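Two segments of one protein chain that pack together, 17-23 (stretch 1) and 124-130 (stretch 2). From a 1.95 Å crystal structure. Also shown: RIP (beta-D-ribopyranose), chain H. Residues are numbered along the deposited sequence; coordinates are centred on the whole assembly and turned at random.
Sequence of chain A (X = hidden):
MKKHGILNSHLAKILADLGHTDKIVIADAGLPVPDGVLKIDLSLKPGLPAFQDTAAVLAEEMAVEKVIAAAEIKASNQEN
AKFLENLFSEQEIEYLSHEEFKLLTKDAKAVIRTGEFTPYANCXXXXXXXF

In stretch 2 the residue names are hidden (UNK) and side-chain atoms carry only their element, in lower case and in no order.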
# COMPACT_ATOMS: atom_id res chain seq x y z
N ASP A 17 -3.89 -19.36 -11.49
CA ASP A 17 -4.16 -18.27 -12.41
C ASP A 17 -3.67 -18.50 -13.82
O ASP A 17 -3.96 -17.70 -14.71
CB ASP A 17 -3.57 -16.95 -11.89
CG ASP A 17 -4.40 -16.34 -10.78
OD1 ASP A 17 -5.64 -16.42 -10.87
OD2 ASP A 17 -3.82 -15.78 -9.83
N LEU A 18 -2.95 -19.59 -14.04
CA LEU A 18 -2.43 -19.88 -15.37
C LEU A 18 -3.52 -20.01 -16.43
O LEU A 18 -4.52 -20.69 -16.24
CB LEU A 18 -1.58 -21.15 -15.37
CG LEU A 18 -0.20 -21.07 -14.72
CD1 LEU A 18 0.47 -22.43 -14.78
CD2 LEU A 18 0.64 -20.02 -15.43
N GLY A 19 -3.28 -19.34 -17.55
CA GLY A 19 -4.19 -19.38 -18.68
C GLY A 19 -3.36 -19.86 -19.85
O GLY A 19 -2.14 -19.94 -19.75
N HIS A 20 -4.00 -20.18 -20.97
CA HIS A 20 -3.28 -20.66 -22.14
C HIS A 20 -2.16 -19.72 -22.58
O HIS A 20 -2.39 -18.55 -22.85
CB HIS A 20 -4.25 -20.87 -23.31
CG HIS A 20 -3.66 -21.67 -24.43
ND1 HIS A 20 -4.24 -21.72 -25.68
CD2 HIS A 20 -2.57 -22.47 -24.49
CE1 HIS A 20 -3.52 -22.51 -26.46
NE2 HIS A 20 -2.50 -22.98 -25.76
N THR A 21 -0.95 -20.28 -22.66
CA THR A 21 0.28 -19.58 -23.07
C THR A 21 1.06 -18.85 -21.97
O THR A 21 2.16 -18.37 -22.23
CB THR A 21 0.06 -18.58 -24.26
OG1 THR A 21 -0.66 -17.42 -23.82
CG2 THR A 21 -0.70 -19.25 -25.39
N ASP A 22 0.50 -18.77 -20.76
CA ASP A 22 1.23 -18.12 -19.67
C ASP A 22 2.49 -18.94 -19.42
O ASP A 22 2.53 -20.14 -19.70
CB ASP A 22 0.41 -18.06 -18.38
CG ASP A 22 -0.74 -17.06 -18.47
OD1 ASP A 22 -0.71 -16.16 -19.34
OD2 ASP A 22 -1.67 -17.17 -17.65
N LYS A 23 3.52 -18.30 -18.88
CA LYS A 23 4.80 -18.96 -18.64
C LYS A 23 5.32 -18.85 -17.22
O LYS A 23 5.11 -17.84 -16.54
CB LYS A 23 5.85 -18.38 -19.59
CG LYS A 23 5.46 -18.40 -21.06
CD LYS A 23 6.41 -17.55 -21.88
CE LYS A 23 6.02 -17.53 -23.35
NZ LYS A 23 4.62 -17.05 -23.58
N UNK A 124 11.63 -22.74 -19.27
CA UNK A 124 10.36 -22.05 -19.22
C UNK A 124 9.28 -23.03 -19.65
O UNK A 124 9.40 -23.68 -20.70
c UNK A 124 8.91 -20.35 -20.39
c UNK A 124 11.23 -19.73 -19.64
c UNK A 124 11.40 -18.56 -20.60
c UNK A 124 10.34 -20.84 -20.19
N UNK A 125 8.23 -23.16 -18.84
CA UNK A 125 7.13 -24.04 -19.19
C UNK A 125 5.98 -23.16 -19.66
O UNK A 125 5.55 -22.26 -18.94
c UNK A 125 8.34 -26.70 -18.29
c UNK A 125 6.68 -24.86 -17.97
c UNK A 125 7.73 -25.74 -17.28
c UNK A 125 7.08 -26.49 -16.13
N UNK A 126 5.51 -23.40 -20.87
CA UNK A 126 4.41 -22.63 -21.42
C UNK A 126 3.11 -23.42 -21.24
O UNK A 126 2.98 -24.54 -21.73
o UNK A 126 3.44 -21.46 -25.82
c UNK A 126 4.64 -22.34 -22.90
c UNK A 126 4.03 -20.91 -24.89
n UNK A 126 4.97 -19.99 -25.08
c UNK A 126 3.72 -21.26 -23.45
N UNK A 127 2.17 -22.81 -20.53
CA UNK A 127 0.88 -23.43 -20.23
C UNK A 127 0.04 -23.80 -21.44
O UNK A 127 -0.12 -23.02 -22.37
c UNK A 127 0.08 -22.53 -19.30
N UNK A 128 -0.52 -25.01 -21.40
CA UNK A 128 -1.38 -25.45 -22.48
C UNK A 128 -2.82 -25.21 -22.07
O UNK A 128 -3.08 -24.36 -21.21
N UNK A 129 -3.75 -25.94 -22.67
CA UNK A 129 -5.16 -25.78 -22.32
C UNK A 129 -5.78 -27.16 -22.11
O UNK A 129 -5.37 -28.15 -22.73
c UNK A 129 -5.91 -24.99 -23.43
c UNK A 129 -7.32 -24.66 -22.98
c UNK A 129 -5.90 -25.77 -24.72
N UNK A 130 -6.77 -27.24 -21.21
CA UNK A 130 -7.42 -28.51 -20.88
C UNK A 130 -8.60 -28.91 -21.76
O UNK A 130 -9.30 -29.87 -21.46
c UNK A 130 -7.37 -28.21 -17.00
c UNK A 130 -5.83 -29.53 -18.46
c UNK A 130 -7.87 -28.49 -19.42
c UNK A 130 -6.77 -28.34 -18.38
C1 RIP H . -7.35 -19.89 -24.83
C2 RIP H . -8.85 -19.82 -24.70
C3 RIP H . -9.49 -20.02 -26.06
C4 RIP H . -9.05 -21.29 -26.77
C5 RIP H . -7.53 -21.27 -26.85
O1 RIP H . -6.84 -18.77 -25.52
O2 RIP H . -9.25 -20.82 -23.80
O3 RIP H . -10.89 -19.98 -25.96
O4 RIP H . -9.45 -22.44 -26.05
O5 RIP H . -6.91 -21.06 -25.56

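Position 124 carries four side-chain carbons and no heteroatom. The chain forks at its first carbon, one arm is two carbons long, and a carbon of this side chain packs against Lys 23 CB. The pattern belongs to isoleucine. Ile 124 lies in the strand with its CA-to-CB bond directed toward stretch 1, and its CG2 methyl rests 3.7 Å from Lys 23 CB, an aliphatic contact with the base of the lysine chain.

At position 125 there are again four carbons, but the fork comes at the second, and the side chain stays out of contact with stretch 1. The branching identifies leucine. The CA-to-CB bond of Leu 125 points away from stretch 1. Its backbone does the work instead: Leu 125 O receives a CA-H...O contact from Lys 23 CA at 3.4 Å.

Position 126 has an unbranched run of three carbons, the third bearing one oxygen and one nitrogen, and the chain runs beside Lys 23. A carboxylate would have two oxygens, and asparagine would be one carbon shorter, so the residue is glutamine. Gln 126 pairs with Lys 23 in an antiparallel, non-hydrogen-bonded bridge, with a distance of 4.6 Å between Gln 126 CA and Lys 23 CA and both side chains on the same face of the sheet. Its CG approaches Thr 21 O to 3.5 Å, while the amide end lies beside the end of the lysine chain; which amide atom faces the lysine is uncertain. The lysine amine is also held within its own stretch, where Lys 23 NZ donates to Thr 21 O at 3.1 Å.

A single carbon makes up the side chain at position 127. The CA-to-CB bond points toward stretch 1, and the CB at position 127 lies 3.4 Å from Gly 19 O and 4.5 Å from Leu 18 CB. This is alanine, and Ala 127 is the residue of stretch 2 most covered by the partner. Its backbone is fastened at both polar groups: Ala 127 N donates to Asp 22 O at 2.8 Å, almost linearly at 174°, and Ala 127 O accepts from Thr 21 N at 2.9 Å.

Position 128 has no side-chain atoms, and the His 20 ring passes close to its backbone. It is therefore glycine, with His 20 CD2 3.7 Å from Gly 128 C.

Position 129 shows three carbons, one carrying the other two, and its CB sits over one face of the His 20 ring. This is valine. Val 129 CB is 4.2 Å from the centroid of the His 20 ring and 13° off the normal, a CH-pi contact.

Four carbons forked at the second, exposed and without contact to stretch 1, mark position 130 as leucine, Leu 130.

The contact is built on the type II turn from Gly 19 to Asp 22, closed by Asp 22 N donating to Gly 19 O at 3.1 Å and braced by Gly 19 N donating to Asp 22 OD2 at 2.7 Å. The turn presents Thr 21 N and Asp 22 O to Ala 127. Beyond this anchor, His 20 packs against Val 129 while His 20 ND1 donates to O5 of the bound ribopyranose at 2.8 Å, linking the packed segments to the sugar.

Stretch 2 (124-130) ILQAGVL
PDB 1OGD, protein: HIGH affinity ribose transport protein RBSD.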